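Local atomic coordinates of cytochrome P450 268A2 Cyp268A2 (Mycobacterium marinum, PDB entry 6BLD), a protein that belongs to the cytochrome P450 family of haem proteins and holds a protoporphyrin IX iron group beside a largely apolar ligand pocket. Residues Thr111-Arg114 against Lys115-Ser118; Arg164-Ser167 against Asp168-Ile172; Asp243-Ala246 against Asp247-Ala251; Phe253-Leu256 against Leu257-Gly261. All blocks are in the same frame, centred on the assembly; numbering follows the deposited sequence.

Contact 1. Residues Thr111-Arg114 against Lys115-Ser118. With HEM (protoporphyrin IX containing Fe), chain B.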
loop_
_atom_site.group_PDB
_atom_site.type_symbol
_atom_site.label_atom_id
_atom_site.label_comp_id
_atom_site.label_asym_id
_atom_site.label_seq_id
_atom_site.Cartn_x
_atom_site.Cartn_y
_atom_site.Cartn_z
ATOM N N THR A 111 -3.700 -14.638 -13.250
ATOM C CA THR A 111 -3.057 -15.868 -12.803
ATOM C C THR A 111 -1.765 -16.123 -13.570
ATOM O O THR A 111 -0.777 -16.592 -12.995
ATOM C CB THR A 111 -4.015 -17.050 -12.956
ATOM O OG1 THR A 111 -5.357 -16.615 -12.702
ATOM C CG2 THR A 111 -3.656 -18.162 -11.979
ATOM N N LYS A 112 -1.755 -15.813 -14.870
ATOM C CA LYS A 112 -0.553 -16.007 -15.677
ATOM C C LYS A 112 0.588 -15.125 -15.187
ATOM O O LYS A 112 1.709 -15.600 -14.967
ATOM C CB LYS A 112 -0.853 -15.706 -17.146
ATOM C CG LYS A 112 -1.753 -16.708 -17.843
ATOM C CD LYS A 112 -2.155 -16.191 -19.216
ATOM C CE LYS A 112 -2.852 -17.261 -20.037
ATOM N NZ LYS A 112 -3.484 -16.689 -21.257
ATOM N N LEU A 113 0.321 -13.828 -15.012
ATOM C CA LEU A 113 1.395 -12.883 -14.725
ATOM C C LEU A 113 1.894 -13.016 -13.291
ATOM O O LEU A 113 3.106 -12.978 -13.048
ATOM C CB LEU A 113 0.923 -11.458 -15.008
ATOM C CG LEU A 113 0.576 -11.167 -16.470
ATOM C CD1 LEU A 113 0.391 -9.676 -16.700
ATOM C CD2 LEU A 113 1.640 -11.728 -17.401
ATOM N N ARG A 114 0.980 -13.169 -12.328
ATOM C CA ARG A 114 1.399 -13.315 -10.935
ATOM C C ARG A 114 2.263 -14.555 -10.738
ATOM O O ARG A 114 3.207 -14.534 -9.939
ATOM C CB ARG A 114 0.174 -13.359 -10.018
ATOM C CG ARG A 114 0.482 -13.760 -8.580
ATOM C CD ARG A 114 -0.464 -13.095 -7.587
ATOM N NE ARG A 114 -0.201 -13.536 -6.219
ATOM C CZ ARG A 114 -0.684 -12.944 -5.131
ATOM N NH1 ARG A 114 -1.464 -11.876 -5.239
ATOM N NH2 ARG A 114 -0.387 -13.421 -3.929
ATOM N N LYS A 115 1.973 -15.633 -11.472
ATOM C CA LYS A 115 2.753 -16.861 -11.340
ATOM C C LYS A 115 4.210 -16.653 -11.738
ATOM O O LYS A 115 5.096 -17.353 -11.233
ATOM C CB LYS A 115 2.119 -17.968 -12.185
ATOM C CG LYS A 115 2.834 -19.310 -12.123
ATOM C CD LYS A 115 2.891 -19.845 -10.702
ATOM C CE LYS A 115 3.651 -21.159 -10.640
ATOM N NZ LYS A 115 3.757 -21.675 -9.247
ATOM N N LEU A 116 4.483 -15.691 -12.623
ATOM C CA LEU A 116 5.844 -15.500 -13.115
ATOM C C LEU A 116 6.778 -14.971 -12.034
ATOM O O LEU A 116 7.993 -15.188 -12.110
ATOM C CB LEU A 116 5.839 -14.550 -14.312
ATOM C CG LEU A 116 4.931 -14.949 -15.477
ATOM C CD1 LEU A 116 4.728 -13.777 -16.419
ATOM C CD2 LEU A 116 5.502 -16.147 -16.218
ATOM N N VAL A 117 6.244 -14.275 -11.031
ATOM C CA VAL A 117 7.058 -13.646 -9.999
ATOM C C VAL A 117 6.719 -14.128 -8.599
ATOM O O VAL A 117 7.380 -13.716 -7.640
ATOM C CB VAL A 117 6.955 -12.108 -10.069
ATOM C CG1 VAL A 117 7.304 -11.614 -11.467
ATOM C CG2 VAL A 117 5.560 -11.651 -9.672
ATOM N N SER A 118 5.720 -15.001 -8.446
ATOM C CA SER A 118 5.245 -15.364 -7.114
ATOM C C SER A 118 6.232 -16.236 -6.347
ATOM O O SER A 118 6.129 -16.326 -5.119
ATOM C CB SER A 118 3.898 -16.080 -7.213
ATOM O OG SER A 118 4.030 -17.331 -7.862
HETATM C CHA HEM B . -1.263 -6.165 -3.374
HETATM C CHB HEM B . 3.582 -6.133 -3.679
HETATM C CHC HEM B . 3.862 -4.619 0.928
HETATM C CHD HEM B . -0.940 -3.844 0.867
HETATM C C1A HEM B . 0.020 -6.300 -3.861
HETATM C C2A HEM B . 0.395 -6.750 -5.187
HETATM C C3A HEM B . 1.727 -6.743 -5.270
HETATM C C4A HEM B . 2.253 -6.284 -4.000
HETATM C CMA HEM B . 2.563 -7.152 -6.502
HETATM C CAA HEM B . -0.581 -7.176 -6.304
HETATM C CBA HEM B . -0.988 -8.628 -6.065
HETATM C CGA HEM B . -2.082 -9.023 -7.023
HETATM O O1A HEM B . -2.297 -10.248 -7.213
HETATM O O2A HEM B . -2.734 -8.115 -7.602
HETATM C C1B HEM B . 4.084 -5.785 -2.444
HETATM C C2B HEM B . 5.474 -5.837 -2.053
HETATM C C3B HEM B . 5.574 -5.430 -0.789
HETATM C C4B HEM B . 4.236 -5.090 -0.317
HETATM C CMB HEM B . 6.652 -6.296 -2.940
HETATM C CAB HEM B . 6.929 -5.359 -0.045
HETATM C CBB HEM B . 7.031 -5.064 1.251
HETATM C C1C HEM B . 2.580 -4.280 1.320
HETATM C C2C HEM B . 2.179 -3.801 2.630
HETATM C C3C HEM B . 0.850 -3.582 2.600
HETATM C C4C HEM B . 0.372 -3.929 1.281
HETATM C CMC HEM B . 3.166 -3.583 3.801
HETATM C CAC HEM B . -0.109 -3.083 3.707
HETATM C CBC HEM B . 0.233 -2.979 4.994
HETATM C C1D HEM B . -1.461 -4.416 -0.272
HETATM C C2D HEM B . -2.858 -4.462 -0.648
HETATM C C3D HEM B . -2.952 -5.100 -1.819
HETATM C C4D HEM B . -1.613 -5.486 -2.228
HETATM C CMD HEM B . -4.022 -3.866 0.175
HETATM C CAD HEM B . -4.255 -5.388 -2.601
HETATM C CBD HEM B . -4.962 -6.584 -1.969
HETATM C CGD HEM B . -6.268 -6.866 -2.667
HETATM O O1D HEM B . -6.994 -7.793 -2.223
HETATM O O2D HEM B . -6.588 -6.166 -3.661
HETATM N NA HEM B . 1.182 -6.023 -3.164
HETATM N NB HEM B . 3.357 -5.325 -1.361
HETATM N NC HEM B . 1.450 -4.346 0.526
HETATM N ND HEM B . -0.732 -5.051 -1.257
HETATM FE FE HEM B . 1.287 -5.401 -1.214
#

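Contact 2. Residues Arg164-Ser167 against Asp168-Ile172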
loop_
_atom_site.group_PDB
_atom_site.type_symbol
_atom_site.label_atom_id
_atom_site.label_comp_id
_atom_site.label_asym_id
_atom_site.label_seq_id
_atom_site.Cartn_x
_atom_site.Cartn_y
_atom_site.Cartn_z
ATOM N N ARG A 164 16.085 -0.724 -0.385
ATOM C CA ARG A 164 17.211 -1.653 -0.370
ATOM C C ARG A 164 16.737 -3.089 -0.547
ATOM O O ARG A 164 17.324 -3.851 -1.323
ATOM C CB ARG A 164 18.000 -1.502 0.930
ATOM C CG ARG A 164 18.842 -0.243 0.995
ATOM C CD ARG A 164 20.005 -0.417 1.950
ATOM N NE ARG A 164 20.535 0.863 2.406
ATOM C CZ ARG A 164 21.572 0.989 3.228
ATOM N NH1 ARG A 164 22.190 -0.092 3.684
ATOM N NH2 ARG A 164 21.990 2.193 3.594
ATOM N N THR A 165 15.670 -3.471 0.159
ATOM C CA THR A 165 15.119 -4.812 0.006
ATOM C C THR A 165 14.552 -5.018 -1.392
ATOM O O THR A 165 14.749 -6.077 -2.000
ATOM C CB THR A 165 14.038 -5.058 1.060
ATOM O OG1 THR A 165 14.534 -4.690 2.353
ATOM C CG2 THR A 165 13.630 -6.520 1.072
ATOM N N LEU A 166 13.845 -4.015 -1.919
ATOM C CA LEU A 166 13.291 -4.114 -3.265
ATOM C C LEU A 166 14.397 -4.225 -4.306
ATOM O O LEU A 166 14.393 -5.138 -5.141
ATOM C CB LEU A 166 12.398 -2.903 -3.548
ATOM C CG LEU A 166 11.636 -2.821 -4.875
ATOM C CD1 LEU A 166 12.582 -2.626 -6.055
ATOM C CD2 LEU A 166 10.767 -4.053 -5.077
ATOM N N SER A 167 15.361 -3.301 -4.267
ATOM C CA SER A 167 16.401 -3.273 -5.291
ATOM C C SER A 167 17.296 -4.504 -5.228
ATOM O O SER A 167 17.818 -4.939 -6.260
ATOM C CB SER A 167 17.239 -2.002 -5.154
ATOM O OG SER A 167 16.415 -0.864 -4.983
ATOM N N ASP A 168 17.490 -5.076 -4.036
ATOM C CA ASP A 168 18.287 -6.294 -3.933
ATOM C C ASP A 168 17.599 -7.461 -4.630
ATOM O O ASP A 168 18.265 -8.317 -5.225
ATOM C CB ASP A 168 18.552 -6.629 -2.465
ATOM C CG ASP A 168 19.717 -5.848 -1.889
ATOM O OD1 ASP A 168 20.530 -5.321 -2.677
ATOM O OD2 ASP A 168 19.817 -5.760 -0.647
ATOM N N MET A 169 16.268 -7.509 -4.573
ATOM C CA MET A 169 15.533 -8.594 -5.214
ATOM C C MET A 169 15.479 -8.412 -6.725
ATOM O O MET A 169 15.756 -9.348 -7.481
ATOM C CB MET A 169 14.119 -8.679 -4.639
ATOM C CG MET A 169 14.071 -9.008 -3.162
ATOM S SD MET A 169 12.390 -8.980 -2.520
ATOM C CE MET A 169 11.538 -9.965 -3.752
ATOM N N VAL A 170 15.116 -7.214 -7.182
ATOM C CA VAL A 170 14.966 -6.987 -8.615
ATOM C C VAL A 170 16.317 -6.795 -9.296
ATOM O O VAL A 170 16.465 -7.115 -10.481
ATOM C CB VAL A 170 14.038 -5.785 -8.857
ATOM C CG1 VAL A 170 13.691 -5.652 -10.332
ATOM C CG2 VAL A 170 12.780 -5.914 -8.022
ATOM N N GLY A 171 17.312 -6.281 -8.576
ATOM C CA GLY A 171 18.601 -5.993 -9.167
ATOM C C GLY A 171 18.759 -4.584 -9.689
ATOM O O GLY A 171 19.468 -4.379 -10.681
ATOM N N ILE A 172 18.119 -3.607 -9.058
ATOM C CA ILE A 172 18.218 -2.216 -9.514
ATOM C C ILE A 172 19.644 -1.719 -9.303
ATOM O O ILE A 172 20.209 -1.913 -8.211
ATOM C CB ILE A 172 17.211 -1.339 -8.765
ATOM C CG1 ILE A 172 15.802 -1.931 -8.877
ATOM C CG2 ILE A 172 17.239 0.098 -9.299
ATOM C CD1 ILE A 172 14.723 -1.064 -8.272
#

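Contact 3. Residues Asp243-Ala246 against Asp247-Ala251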
loop_
_atom_site.group_PDB
_atom_site.type_symbol
_atom_site.label_atom_id
_atom_site.label_comp_id
_atom_site.label_asym_id
_atom_site.label_seq_id
_atom_site.Cartn_x
_atom_site.Cartn_y
_atom_site.Cartn_z
ATOM N N ASP A 243 5.515 -16.601 -26.216
ATOM C CA ASP A 243 6.277 -15.400 -26.522
ATOM C C ASP A 243 6.636 -14.698 -25.222
ATOM O O ASP A 243 5.920 -14.807 -24.224
ATOM C CB ASP A 243 5.494 -14.453 -27.437
ATOM C CG ASP A 243 6.386 -13.443 -28.129
ATOM O OD1 ASP A 243 7.625 -13.606 -28.080
ATOM O OD2 ASP A 243 5.850 -12.484 -28.722
ATOM N N ARG A 244 7.756 -13.982 -25.246
ATOM C CA ARG A 244 8.142 -13.190 -24.091
ATOM C C ARG A 244 7.195 -12.009 -23.927
ATOM O O ARG A 244 6.542 -11.562 -24.874
ATOM C CB ARG A 244 9.575 -12.684 -24.233
ATOM C CG ARG A 244 9.761 -11.717 -25.394
ATOM C CD ARG A 244 10.771 -10.632 -25.079
ATOM N NE ARG A 244 10.961 -9.704 -26.191
ATOM C CZ ARG A 244 11.467 -10.031 -27.378
ATOM N NH1 ARG A 244 11.597 -9.099 -28.312
ATOM N NH2 ARG A 244 11.862 -11.275 -27.630
ATOM N N LEU A 245 7.136 -11.492 -22.705
ATOM C CA LEU A 245 6.249 -10.376 -22.413
ATOM C C LEU A 245 6.716 -9.116 -23.130
ATOM O O LEU A 245 7.916 -8.846 -23.232
ATOM C CB LEU A 245 6.184 -10.130 -20.908
ATOM C CG LEU A 245 5.190 -10.999 -20.137
ATOM C CD1 LEU A 245 5.574 -11.063 -18.671
ATOM C CD2 LEU A 245 3.776 -10.469 -20.303
ATOM N N ALA A 246 5.755 -8.345 -23.632
ATOM C CA ALA A 246 6.064 -7.088 -24.291
ATOM C C ALA A 246 6.682 -6.103 -23.303
ATOM O O ALA A 246 6.551 -6.237 -22.082
ATOM C CB ALA A 246 4.806 -6.483 -24.915
ATOM N N ASP A 247 7.368 -5.097 -23.854
ATOM C CA ASP A 247 8.020 -4.096 -23.017
ATOM C C ASP A 247 7.022 -3.359 -22.134
ATOM O O ASP A 247 7.347 -3.003 -20.996
ATOM C CB ASP A 247 8.788 -3.101 -23.890
ATOM C CG ASP A 247 9.626 -3.783 -24.953
ATOM O OD1 ASP A 247 9.633 -3.303 -26.107
ATOM O OD2 ASP A 247 10.277 -4.801 -24.636
ATOM N N ALA A 248 5.806 -3.129 -22.636
ATOM C CA ALA A 248 4.801 -2.430 -21.843
ATOM C C ALA A 248 4.395 -3.242 -20.619
ATOM O O ALA A 248 4.246 -2.689 -19.524
ATOM C CB ALA A 248 3.582 -2.111 -22.709
ATOM N N ASP A 249 4.216 -4.556 -20.783
ATOM C CA ASP A 249 3.855 -5.400 -19.647
ATOM C C ASP A 249 4.981 -5.459 -18.623
ATOM O O ASP A 249 4.731 -5.402 -17.412
ATOM C CB ASP A 249 3.503 -6.809 -20.126
ATOM C CG ASP A 249 2.392 -6.817 -21.158
ATOM O OD1 ASP A 249 1.426 -6.042 -21.005
ATOM O OD2 ASP A 249 2.485 -7.602 -22.124
ATOM N N VAL A 250 6.225 -5.577 -19.091
ATOM C CA VAL A 250 7.360 -5.670 -18.181
ATOM C C VAL A 250 7.519 -4.380 -17.385
ATOM O O VAL A 250 7.718 -4.406 -16.164
ATOM C CB VAL A 250 8.635 -6.019 -18.972
ATOM C CG1 VAL A 250 9.876 -5.669 -18.174
ATOM C CG2 VAL A 250 8.634 -7.492 -19.350
ATOM N N ALA A 251 7.417 -3.231 -18.058
ATOM C CA ALA A 251 7.584 -1.956 -17.368
ATOM C C ALA A 251 6.432 -1.688 -16.408
ATOM O O ALA A 251 6.639 -1.136 -15.322
ATOM C CB ALA A 251 7.712 -0.822 -18.385
#

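Contact 4. Residues Phe253-Leu256 against Leu257-Gly261. With HEM (protoporphyrin IX containing Fe), chain B; DXJ ((3E,5E)-6,10-dimethylundeca-3,5,9-trien-2-one), chain C.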
loop_
_atom_site.group_PDB
_atom_site.type_symbol
_atom_site.label_atom_id
_atom_site.label_comp_id
_atom_site.label_asym_id
_atom_site.label_seq_id
_atom_site.Cartn_x
_atom_site.Cartn_y
_atom_site.Cartn_z
ATOM N N PHE A 253 4.735 -3.831 -14.661
ATOM C CA PHE A 253 4.934 -4.583 -13.427
ATOM C C PHE A 253 6.054 -3.980 -12.588
ATOM O O PHE A 253 5.993 -4.005 -11.353
ATOM C CB PHE A 253 5.231 -6.051 -13.728
ATOM C CG PHE A 253 5.724 -6.814 -12.532
ATOM C CD1 PHE A 253 4.841 -7.225 -11.547
ATOM C CD2 PHE A 253 7.070 -7.091 -12.375
ATOM C CE1 PHE A 253 5.289 -7.915 -10.437
ATOM C CE2 PHE A 253 7.525 -7.780 -11.269
ATOM C CZ PHE A 253 6.634 -8.192 -10.299
ATOM N N PHE A 254 7.090 -3.446 -13.242
ATOM C CA PHE A 254 8.165 -2.788 -12.506
ATOM C C PHE A 254 7.634 -1.604 -11.709
ATOM O O PHE A 254 8.044 -1.382 -10.564
ATOM C CB PHE A 254 9.266 -2.341 -13.468
ATOM C CG PHE A 254 10.452 -1.722 -12.784
ATOM C CD1 PHE A 254 11.426 -2.518 -12.201
ATOM C CD2 PHE A 254 10.592 -0.346 -12.721
ATOM C CE1 PHE A 254 12.519 -1.950 -11.569
ATOM C CE2 PHE A 254 11.682 0.228 -12.090
ATOM C CZ PHE A 254 12.647 -0.577 -11.514
ATOM N N VAL A 255 6.717 -0.834 -12.299
ATOM C CA VAL A 255 6.082 0.262 -11.576
ATOM C C VAL A 255 5.239 -0.279 -10.430
ATOM O O VAL A 255 5.332 0.193 -9.292
ATOM C CB VAL A 255 5.240 1.124 -12.533
ATOM C CG1 VAL A 255 4.522 2.225 -11.759
ATOM C CG2 VAL A 255 6.121 1.714 -13.626
ATOM N N LEU A 256 4.400 -1.275 -10.714
ATOM C CA LEU A 256 3.602 -1.895 -9.661
ATOM C C LEU A 256 4.485 -2.395 -8.523
ATOM O O LEU A 256 4.205 -2.132 -7.346
ATOM C CB LEU A 256 2.782 -3.042 -10.250
ATOM C CG LEU A 256 2.067 -3.964 -9.261
ATOM C CD1 LEU A 256 1.127 -3.186 -8.345
ATOM C CD2 LEU A 256 1.339 -5.096 -9.976
ATOM N N LEU A 257 5.582 -3.083 -8.862
ATOM C CA LEU A 257 6.471 -3.619 -7.837
ATOM C C LEU A 257 7.176 -2.504 -7.075
ATOM O O LEU A 257 7.334 -2.588 -5.851
ATOM C CB LEU A 257 7.489 -4.563 -8.469
ATOM C CG LEU A 257 8.452 -5.329 -7.560
ATOM C CD1 LEU A 257 7.680 -6.055 -6.477
ATOM C CD2 LEU A 257 9.240 -6.306 -8.409
ATOM N N ALA A 258 7.599 -1.449 -7.777
ATOM C CA ALA A 258 8.287 -0.342 -7.120
ATOM C C ALA A 258 7.358 0.414 -6.175
ATOM O O ALA A 258 7.759 0.784 -5.066
ATOM C CB ALA A 258 8.872 0.606 -8.168
ATOM N N VAL A 259 6.112 0.646 -6.589
ATOM C CA VAL A 259 5.197 1.434 -5.768
ATOM C C VAL A 259 4.719 0.621 -4.571
ATOM O O VAL A 259 4.797 1.075 -3.423
ATOM C CB VAL A 259 4.013 1.941 -6.611
ATOM C CG1 VAL A 259 2.984 2.613 -5.716
ATOM C CG2 VAL A 259 4.500 2.906 -7.683
ATOM N N ALA A 260 4.211 -0.589 -4.818
ATOM C CA ALA A 260 3.706 -1.411 -3.722
ATOM C C ALA A 260 4.826 -1.875 -2.801
ATOM O O ALA A 260 4.619 -1.996 -1.589
ATOM C CB ALA A 260 2.940 -2.612 -4.275
ATOM N N GLY A 261 6.016 -2.131 -3.349
ATOM C CA GLY A 261 7.123 -2.592 -2.532
ATOM C C GLY A 261 7.785 -1.518 -1.698
ATOM O O GLY A 261 8.433 -1.840 -0.697
HETATM C CHA HEM B . -1.263 -6.165 -3.374
HETATM C CHB HEM B . 3.582 -6.133 -3.679
HETATM C CHC HEM B . 3.862 -4.619 0.928
HETATM C CHD HEM B . -0.940 -3.844 0.867
HETATM C C1A HEM B . 0.020 -6.300 -3.861
HETATM C C2A HEM B . 0.395 -6.750 -5.187
HETATM C C3A HEM B . 1.727 -6.743 -5.270
HETATM C C4A HEM B . 2.253 -6.284 -4.000
HETATM C CMA HEM B . 2.563 -7.152 -6.502
HETATM C CAA HEM B . -0.581 -7.176 -6.304
HETATM C CBA HEM B . -0.988 -8.628 -6.065
HETATM C CGA HEM B . -2.082 -9.023 -7.023
HETATM O O1A HEM B . -2.297 -10.248 -7.213
HETATM O O2A HEM B . -2.734 -8.115 -7.602
HETATM C C1B HEM B . 4.084 -5.785 -2.444
HETATM C C2B HEM B . 5.474 -5.837 -2.053
HETATM C C3B HEM B . 5.574 -5.430 -0.789
HETATM C C4B HEM B . 4.236 -5.090 -0.317
HETATM C CMB HEM B . 6.652 -6.296 -2.940
HETATM C CAB HEM B . 6.929 -5.359 -0.045
HETATM C CBB HEM B . 7.031 -5.064 1.251
HETATM C C1C HEM B . 2.580 -4.280 1.320
HETATM C C2C HEM B . 2.179 -3.801 2.630
HETATM C C3C HEM B . 0.850 -3.582 2.600
HETATM C C4C HEM B . 0.372 -3.929 1.281
HETATM C CMC HEM B . 3.166 -3.583 3.801
HETATM C CAC HEM B . -0.109 -3.083 3.707
HETATM C CBC HEM B . 0.233 -2.979 4.994
HETATM C C1D HEM B . -1.461 -4.416 -0.272
HETATM C C2D HEM B . -2.858 -4.462 -0.648
HETATM C C3D HEM B . -2.952 -5.100 -1.819
HETATM C C4D HEM B . -1.613 -5.486 -2.228
HETATM C CMD HEM B . -4.022 -3.866 0.175
HETATM C CAD HEM B . -4.255 -5.388 -2.601
HETATM C CBD HEM B . -4.962 -6.584 -1.969
HETATM C CGD HEM B . -6.268 -6.866 -2.667
HETATM O O1D HEM B . -6.994 -7.793 -2.223
HETATM O O2D HEM B . -6.588 -6.166 -3.661
HETATM N NA HEM B . 1.182 -6.023 -3.164
HETATM N NB HEM B . 3.357 -5.325 -1.361
HETATM N NC HEM B . 1.450 -4.346 0.526
HETATM N ND HEM B . -0.732 -5.051 -1.257
HETATM FE FE HEM B . 1.287 -5.401 -1.214
HETATM C C10 DXJ C . 0.038 3.767 -9.296
HETATM C C13 DXJ C . -0.563 7.332 -10.558
HETATM C C01 DXJ C . -0.754 -2.140 -3.143
HETATM C C02 DXJ C . -0.292 -0.908 -3.916
HETATM C C03 DXJ C . -0.215 -0.954 -5.230
HETATM C C04 DXJ C . 0.073 0.371 -3.163
HETATM C C05 DXJ C . 0.243 0.265 -6.030
HETATM C C06 DXJ C . -0.680 0.562 -7.209
HETATM C C07 DXJ C . -0.076 1.549 -8.207
HETATM C C08 DXJ C . -0.557 2.773 -8.300
HETATM C C09 DXJ C . 1.080 1.110 -9.103
HETATM C C11 DXJ C . -0.603 4.889 -9.552
HETATM C C12 DXJ C . -0.034 5.900 -10.545
HETATM O O14 DXJ C . 0.816 5.573 -11.304
#

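Contact 1. Residues Thr111-Arg114 against Lys115-Ser118
R114 gives its backbone carbonyl to V117 N and spends its guanidinium on the haem. NH1 lies 2.7 Å from O1A of a haem propionate, with an N-H...O angle of 152°; the oxygen sits at the edge of the guanidinium, in its plane, though the N-H is bent from a straight line to it. The reach comes from a side chain that leaves the helix with CG anti to the backbone N (chi1 170°) and bends at chi2, carrying CD to within 3.4 Å of O1A. A second acceptor, F371 O, also takes a bond from NH1, which should fix the rotation of the planar group.

Behind it the last turn of helix 109-117 tightens. K115 N still bonds to T111 O four residues back, but L116 N bonds to L113 O at 3.1 Å and V117 N to R114 O at 3.2 Å, both three residues back. Among the apolar side chains, L113 CD2 meets L116 CD1 at 3.8 Å, and L116 CG rests 3.3 Å from K112 O; branched leucines suit this place, where L116 also covers L245. K112 sends its amine out to a salt bridge with D241.

With H110 also bonded to the haem, the spacing is that of the H-x-x-x-R element of the P450 C helix. Arginine suits the place because its positive charge would help to balance the propionate, to which H370 and R313 may add.

Contact 2. Residues Arg164-Ser167 against Asp168-Ile172
S167 O closes the end of helix 160-170 by accepting two backbone N-H groups, G171 N at 2.7 Å and I172 N at 3.1 Å, the latter lying in the carbonyl plane on a lone pair. The second is the six-to-one bond of a Schellman motif, left incomplete because G171 N also goes to S167 O. G171, with its positive phi of 92°, is where the chain leaves the helix; without a CB, glycine takes these angles without crowding the carbonyl oxygen before it.

The turn folds I172 back over the helix. Its CB lies 3.7 Å from S167 CB, a carbon-to-carbon contact for which serine is small enough. The S167 hydroxyl stands beside its own backbone N (chi1 -46°), where it bonds to I163 O one turn earlier. Further out, I172 CD1 presses on L166 CD1 at 3.5 Å, tighter than usual for two methyls, and that leucine methyl also meets V170 CG2 at 3.8 Å. D168, on the outer side, is held at both oxygens, OD1 by a salt bridge to R177 and OD2 by N136; R177 also bonds to I172 O.

The apolar side formed by L166, V170 and I172 lies against helix 247-278. T165 and M169 face helix 375-392, R164 and T165 reach helix 123-147, and I172 also touches V180 of helix 177-186.

Contact 3. Residues Asp243-Ala246 against Asp247-Ala251
L245 and D249 cross at about a right angle, the leucine's CD2 methyl lying beside the acid's stem: CD2 is 3.7 Å from D249 CB and 3.6 Å from its OD2. D249 brings its carboxylate back toward the start of the helix because CG stands beside its own backbone N (chi1 -56°). OD2 thereby comes to 3.7 Å from A246 N, longer than a capping-box bond would be; a long, weak ion pair links the same oxygen to R109. Nearer the backbone, L245 CB packs on V250 CG2 at 3.9 Å, so that one leucine covers both a polar and an apolar neighbour in the first turn.

A246 holds the N-cap position. Its carbonyl starts the helix's bonding ladder with V250 N, 3.1 Å away, at an N-H...O angle of 163°. Acids at D247 and D249 suit a helix start, where their charge would interact well with the positive, N-terminal end of the helix dipole.

This corner joins the loop after helix 231-237 to helix 247-278. L245 plugs between L235 of helix 231-237 and L113 and L116 of helix 109-117, while V250 faces F232 and V236, and A220 of helix 201-225.

Contact 4. Residues Phe253-Leu256 against Leu257-Gly261
L257 lies against F253, one turn earlier on the same helix, and its carbons divide between F253 and the haem. CB sits 3.3 Å from F253 O, the carbonyl that also accepts the backbone N-H of L257, and it rides 4.1 Å above the F253 ring plane, offset toward the rim. Chi1 (-175°) puts CG anti to the backbone N, and beyond it the methyls diverge. CD2 goes to the ring, 3.6 Å from CE2 of F253, and CD1 goes to the cofactor, 3.7 Å from the haem methyl CMB. A forked apolar residue thus serves a phenyl ring and a porphyrin margin at once.

Helix 247-278 is the long central helix of the P450 fold, which runs across the haem, and A260 to T264 carry its A-G-x-D-T signature. Here A260 O bonds to T264 OG1, while A260 N bonds to L256 O in regular helical fashion.

The small residues let the helix come close to both ligands. A260 CB fits between HEM CHB at 3.6 Å and DXJ C02 at 3.7 Å, and G261 brings its bare CA within 3.7 Å of HEM C2B. V259, next to A260, also reaches DXJ, CG1 lying 3.6 Å from C05, while its CG2 runs alongside V255 CG1. L256 borders the same ligand with its CA and the CD1 methyl.

From the N terminus the four contacts follow in series; each is a turn within or at the end of a helix, so none nests in or crosses another. Contact 1 ends helix 109-117, contact 2 ends helix 160-170, contact 3 opens helix 247-278 and contact 4 lies further along that same helix, adjoining contact 3 in sequence. Space brings them together: L116 CD1 meets L245 CD1 at 3.6 Å, tying contact 1 to contact 3, and V117 CG2 touches F253 CZ of contact 4. From helix 160-170 and the turn after it, L166 and V170 of contact 2 press on L257, and I172 on F254. Contacts 1 and 4 both reach the haem, one at a propionate and the other at the porphyrin.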